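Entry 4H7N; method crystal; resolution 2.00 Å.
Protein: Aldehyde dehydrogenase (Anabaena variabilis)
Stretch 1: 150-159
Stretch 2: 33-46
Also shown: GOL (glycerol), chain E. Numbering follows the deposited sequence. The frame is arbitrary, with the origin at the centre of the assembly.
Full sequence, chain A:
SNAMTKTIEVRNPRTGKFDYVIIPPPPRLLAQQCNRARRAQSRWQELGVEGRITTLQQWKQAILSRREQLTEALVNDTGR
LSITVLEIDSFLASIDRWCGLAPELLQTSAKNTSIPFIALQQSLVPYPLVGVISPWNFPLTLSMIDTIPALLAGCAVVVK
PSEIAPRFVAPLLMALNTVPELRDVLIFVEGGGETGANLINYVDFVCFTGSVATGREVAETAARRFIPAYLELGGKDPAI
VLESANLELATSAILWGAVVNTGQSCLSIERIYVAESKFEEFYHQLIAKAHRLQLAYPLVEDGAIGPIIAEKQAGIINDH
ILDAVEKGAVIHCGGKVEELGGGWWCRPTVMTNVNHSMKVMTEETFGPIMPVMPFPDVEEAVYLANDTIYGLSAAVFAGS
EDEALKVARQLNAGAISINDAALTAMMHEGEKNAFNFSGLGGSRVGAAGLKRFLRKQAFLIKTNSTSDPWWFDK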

# COMPACT_ATOMS: atom_id res chain seq x y z
N ALA A 150 -3.45 3.03 -14.70
CA ALA A 150 -2.20 3.74 -14.51
C ALA A 150 -1.96 4.78 -15.61
O ALA A 150 -1.53 5.90 -15.32
CB ALA A 150 -1.06 2.76 -14.46
N LEU A 151 -2.26 4.43 -16.88
CA LEU A 151 -2.08 5.39 -17.94
C LEU A 151 -2.99 6.60 -17.75
O LEU A 151 -2.55 7.71 -17.95
CB LEU A 151 -2.36 4.80 -19.33
CG LEU A 151 -1.25 3.84 -19.80
CD1 LEU A 151 -1.76 3.02 -20.97
CD2 LEU A 151 -0.02 4.58 -20.24
N LEU A 152 -4.23 6.38 -17.37
CA LEU A 152 -5.17 7.47 -17.21
C LEU A 152 -4.80 8.37 -16.05
O LEU A 152 -5.12 9.57 -16.04
CB LEU A 152 -6.59 6.93 -17.07
CG LEU A 152 -7.13 6.42 -18.43
CD1 LEU A 152 -8.35 5.52 -18.31
CD2 LEU A 152 -7.46 7.58 -19.37
N ALA A 153 -4.13 7.80 -15.06
CA ALA A 153 -3.62 8.55 -13.93
C ALA A 153 -2.53 9.52 -14.35
O ALA A 153 -2.23 10.45 -13.60
CB ALA A 153 -3.06 7.62 -12.86
N GLY A 154 -1.95 9.31 -15.52
CA GLY A 154 -0.84 10.11 -15.95
C GLY A 154 0.53 9.44 -15.85
O GLY A 154 1.51 10.09 -16.07
N CYS A 155 0.57 8.15 -15.59
CA CYS A 155 1.80 7.38 -15.56
C CYS A 155 2.19 6.92 -16.95
O CYS A 155 1.35 6.64 -17.76
CB CYS A 155 1.58 6.10 -14.76
SG CYS A 155 0.88 6.27 -13.07
N ALA A 156 3.49 6.76 -17.18
CA ALA A 156 3.97 5.86 -18.22
C ALA A 156 4.07 4.44 -17.67
O ALA A 156 4.22 4.22 -16.43
CB ALA A 156 5.31 6.33 -18.75
N VAL A 157 3.89 3.46 -18.56
CA VAL A 157 3.80 2.09 -18.13
C VAL A 157 4.65 1.22 -19.04
O VAL A 157 4.54 1.32 -20.28
CB VAL A 157 2.35 1.58 -18.18
CG1 VAL A 157 2.27 0.17 -17.64
CG2 VAL A 157 1.39 2.50 -17.43
N VAL A 158 5.52 0.41 -18.43
CA VAL A 158 6.26 -0.66 -19.15
C VAL A 158 5.62 -2.01 -18.84
O VAL A 158 5.53 -2.41 -17.69
CB VAL A 158 7.74 -0.72 -18.76
CG1 VAL A 158 8.47 -1.75 -19.60
CG2 VAL A 158 8.39 0.60 -19.05
N VAL A 159 5.13 -2.69 -19.85
CA VAL A 159 4.44 -3.92 -19.69
C VAL A 159 5.29 -5.07 -20.22
O VAL A 159 5.71 -5.04 -21.37
CB VAL A 159 3.10 -3.90 -20.51
CG1 VAL A 159 2.33 -5.23 -20.38
CG2 VAL A 159 2.25 -2.74 -20.07
C1 GOL E . -3.78 14.91 -13.85
O1 GOL E . -3.47 15.18 -15.21
C2 GOL E . -2.91 13.78 -13.26
O2 GOL E . -1.69 13.49 -13.97
C3 GOL E . -2.57 14.21 -11.85
O3 GOL E . -3.79 14.42 -11.14
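Stretch 2 (33-46) QCNRARRAQSRWQE

Stretch 2 is helical from Q33 to E46, and it runs nearly antiparallel to the strand A156-V159: the angle between their N-to-C directions is 151° and the axes approach to 8.5 Å. The register follows from this. The C-terminal end of the helix lies by the turn at G154, where the CA atoms of G154 and Q45 are 4.6 Å apart; Q41 CA is 5.6 Å from A156 CA, and further back C34 CA is 7.4 Å from V158 CA.

W44 covers the most surface. With chi1 t (-179°) and chi2 at -116°, its indole reaches the last turn of the helix in stretch 1, where W44 NE1 gives a weak hydrogen bond to L151 O (3.0 Å, 129° at the hydrogen) and W44 CZ2 packs on L151 CB at 4.1 Å. L151 O also accepts the backbone hydrogen bond from G154 N at 3.0 Å. The same indole nitrogen, W44 NE1, lies 3.2 Å from C155 O.

G154 comes next. It closes a Schellman motif with phi 103° and psi 11°, a conformation that by itself calls for glycine, since a CB would be jammed against the preceding carbonyl oxygen. Its own carbonyl accepts a nearly straight hydrogen bond from Q41 NE2, 2.9 Å from G154 O. Q41 bends to make it (chi1 t, chi2 m), and Q41 NE2 also donates to Q45 OE1 at 3.0 Å, one helical turn on, so the amide is held from both stretches.

A156 is almost as well covered. A156 CB points toward the helix and lies 4.1 Å from both A37 CB and Q41 CB; small side chains at A156 and A37 accompany this close packing. Two residues on, V158 again points toward the helix, with V158 CG2 4.1 Å from C34 SG, while V157 between them points away. The rule is alternation on the strand and polar anchoring at the turn.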

# COMPACT_ATOMS: atom_id res chain seq x y z
N GLN A 33 15.16 2.13 -22.53
CA GLN A 33 13.73 2.28 -22.87
C GLN A 33 12.91 2.86 -21.72
O GLN A 33 11.97 3.61 -21.96
CB GLN A 33 13.12 0.95 -23.28
CG GLN A 33 13.78 0.32 -24.48
CD GLN A 33 13.13 -1.00 -24.79
OE1 GLN A 33 13.69 -2.07 -24.53
NE2 GLN A 33 11.91 -0.93 -25.32
N CYS A 34 13.25 2.51 -20.48
CA CYS A 34 12.58 3.11 -19.34
C CYS A 34 12.82 4.64 -19.27
O CYS A 34 11.89 5.43 -18.99
CB CYS A 34 13.00 2.41 -18.05
SG CYS A 34 12.37 0.71 -17.99
N ASN A 35 14.05 5.04 -19.57
CA ASN A 35 14.41 6.45 -19.57
C ASN A 35 13.73 7.25 -20.68
O ASN A 35 13.34 8.40 -20.44
CB ASN A 35 15.93 6.64 -19.58
CG ASN A 35 16.53 6.51 -18.18
OD1 ASN A 35 15.95 6.95 -17.17
ND2 ASN A 35 17.68 5.88 -18.09
N ARG A 36 13.52 6.63 -21.83
CA ARG A 36 12.71 7.21 -22.89
C ARG A 36 11.26 7.40 -22.46
O ARG A 36 10.64 8.43 -22.72
CB ARG A 36 12.79 6.34 -24.17
N ALA A 37 10.68 6.41 -21.77
CA ALA A 37 9.30 6.58 -21.32
C ALA A 37 9.20 7.72 -20.28
O ALA A 37 8.27 8.52 -20.30
CB ALA A 37 8.76 5.27 -20.75
N ARG A 38 10.20 7.83 -19.42
CA ARG A 38 10.24 8.89 -18.40
C ARG A 38 10.25 10.29 -18.97
O ARG A 38 9.59 11.20 -18.43
CB ARG A 38 11.46 8.73 -17.49
CG ARG A 38 11.25 7.66 -16.43
CD ARG A 38 12.51 7.54 -15.57
NE ARG A 38 12.42 6.42 -14.65
CZ ARG A 38 11.66 6.40 -13.56
NH1 ARG A 38 10.93 7.46 -13.19
NH2 ARG A 38 11.65 5.31 -12.80
N ARG A 39 11.01 10.45 -20.06
CA ARG A 39 11.09 11.72 -20.77
C ARG A 39 9.75 12.09 -21.39
O ARG A 39 9.37 13.24 -21.41
CB ARG A 39 12.20 11.68 -21.83
CG ARG A 39 13.56 11.98 -21.22
CD ARG A 39 14.65 12.29 -22.25
NE ARG A 39 15.57 11.16 -22.35
CZ ARG A 39 15.48 10.16 -23.24
NH1 ARG A 39 14.54 10.13 -24.19
NH2 ARG A 39 16.37 9.18 -23.17
N ALA A 40 9.02 11.10 -21.91
CA ALA A 40 7.74 11.37 -22.53
C ALA A 40 6.60 11.55 -21.51
O ALA A 40 5.54 12.09 -21.85
CB ALA A 40 7.39 10.23 -23.49
N GLN A 41 6.82 11.07 -20.27
CA GLN A 41 5.79 11.09 -19.25
C GLN A 41 5.34 12.48 -18.81
O GLN A 41 4.19 12.66 -18.49
CB GLN A 41 6.27 10.28 -18.03
CG GLN A 41 5.22 10.07 -16.95
CD GLN A 41 5.17 11.19 -15.97
OE1 GLN A 41 6.17 11.83 -15.73
NE2 GLN A 41 4.00 11.43 -15.38
N SER A 42 6.23 13.46 -18.81
CA SER A 42 5.86 14.83 -18.44
C SER A 42 4.78 15.39 -19.32
O SER A 42 3.80 15.91 -18.82
CB SER A 42 7.07 15.74 -18.51
OG SER A 42 8.10 15.20 -17.67
N ARG A 43 4.95 15.27 -20.63
CA ARG A 43 3.93 15.74 -21.56
C ARG A 43 2.63 14.96 -21.39
O ARG A 43 1.56 15.55 -21.40
CB ARG A 43 4.41 15.57 -23.01
CG ARG A 43 3.46 16.15 -24.01
CD ARG A 43 3.76 15.73 -25.45
NE ARG A 43 2.62 16.19 -26.21
CZ ARG A 43 2.45 17.44 -26.63
NH1 ARG A 43 3.40 18.35 -26.45
NH2 ARG A 43 1.34 17.78 -27.27
N TRP A 44 2.72 13.64 -21.24
CA TRP A 44 1.52 12.81 -20.93
C TRP A 44 0.74 13.29 -19.66
O TRP A 44 -0.49 13.45 -19.68
CB TRP A 44 1.93 11.34 -20.87
CG TRP A 44 0.92 10.37 -20.62
CD1 TRP A 44 0.86 9.56 -19.52
CD2 TRP A 44 -0.18 10.00 -21.46
NE1 TRP A 44 -0.22 8.73 -19.62
CE2 TRP A 44 -0.86 8.95 -20.80
CE3 TRP A 44 -0.64 10.44 -22.70
CZ2 TRP A 44 -2.00 8.39 -21.30
CZ3 TRP A 44 -1.76 9.83 -23.22
CH2 TRP A 44 -2.44 8.83 -22.50
N GLN A 45 1.47 13.59 -18.60
CA GLN A 45 0.84 14.10 -17.38
C GLN A 45 0.22 15.51 -17.65
O GLN A 45 -0.94 15.78 -17.30
CB GLN A 45 1.89 14.13 -16.24
CG GLN A 45 1.42 14.75 -14.91
CD GLN A 45 2.55 14.78 -13.84
OE1 GLN A 45 3.50 13.97 -13.83
NE2 GLN A 45 2.43 15.73 -12.96
N GLU A 46 0.94 16.36 -18.37
CA GLU A 46 0.49 17.72 -18.67
C GLU A 46 -0.66 17.77 -19.66
O GLU A 46 -1.38 18.75 -19.69
CB GLU A 46 1.64 18.60 -19.18
CG GLU A 46 2.68 18.86 -18.09
CD GLU A 46 4.03 19.36 -18.60
OE1 GLU A 46 4.30 19.33 -19.84
OE2 GLU A 46 4.86 19.77 -17.74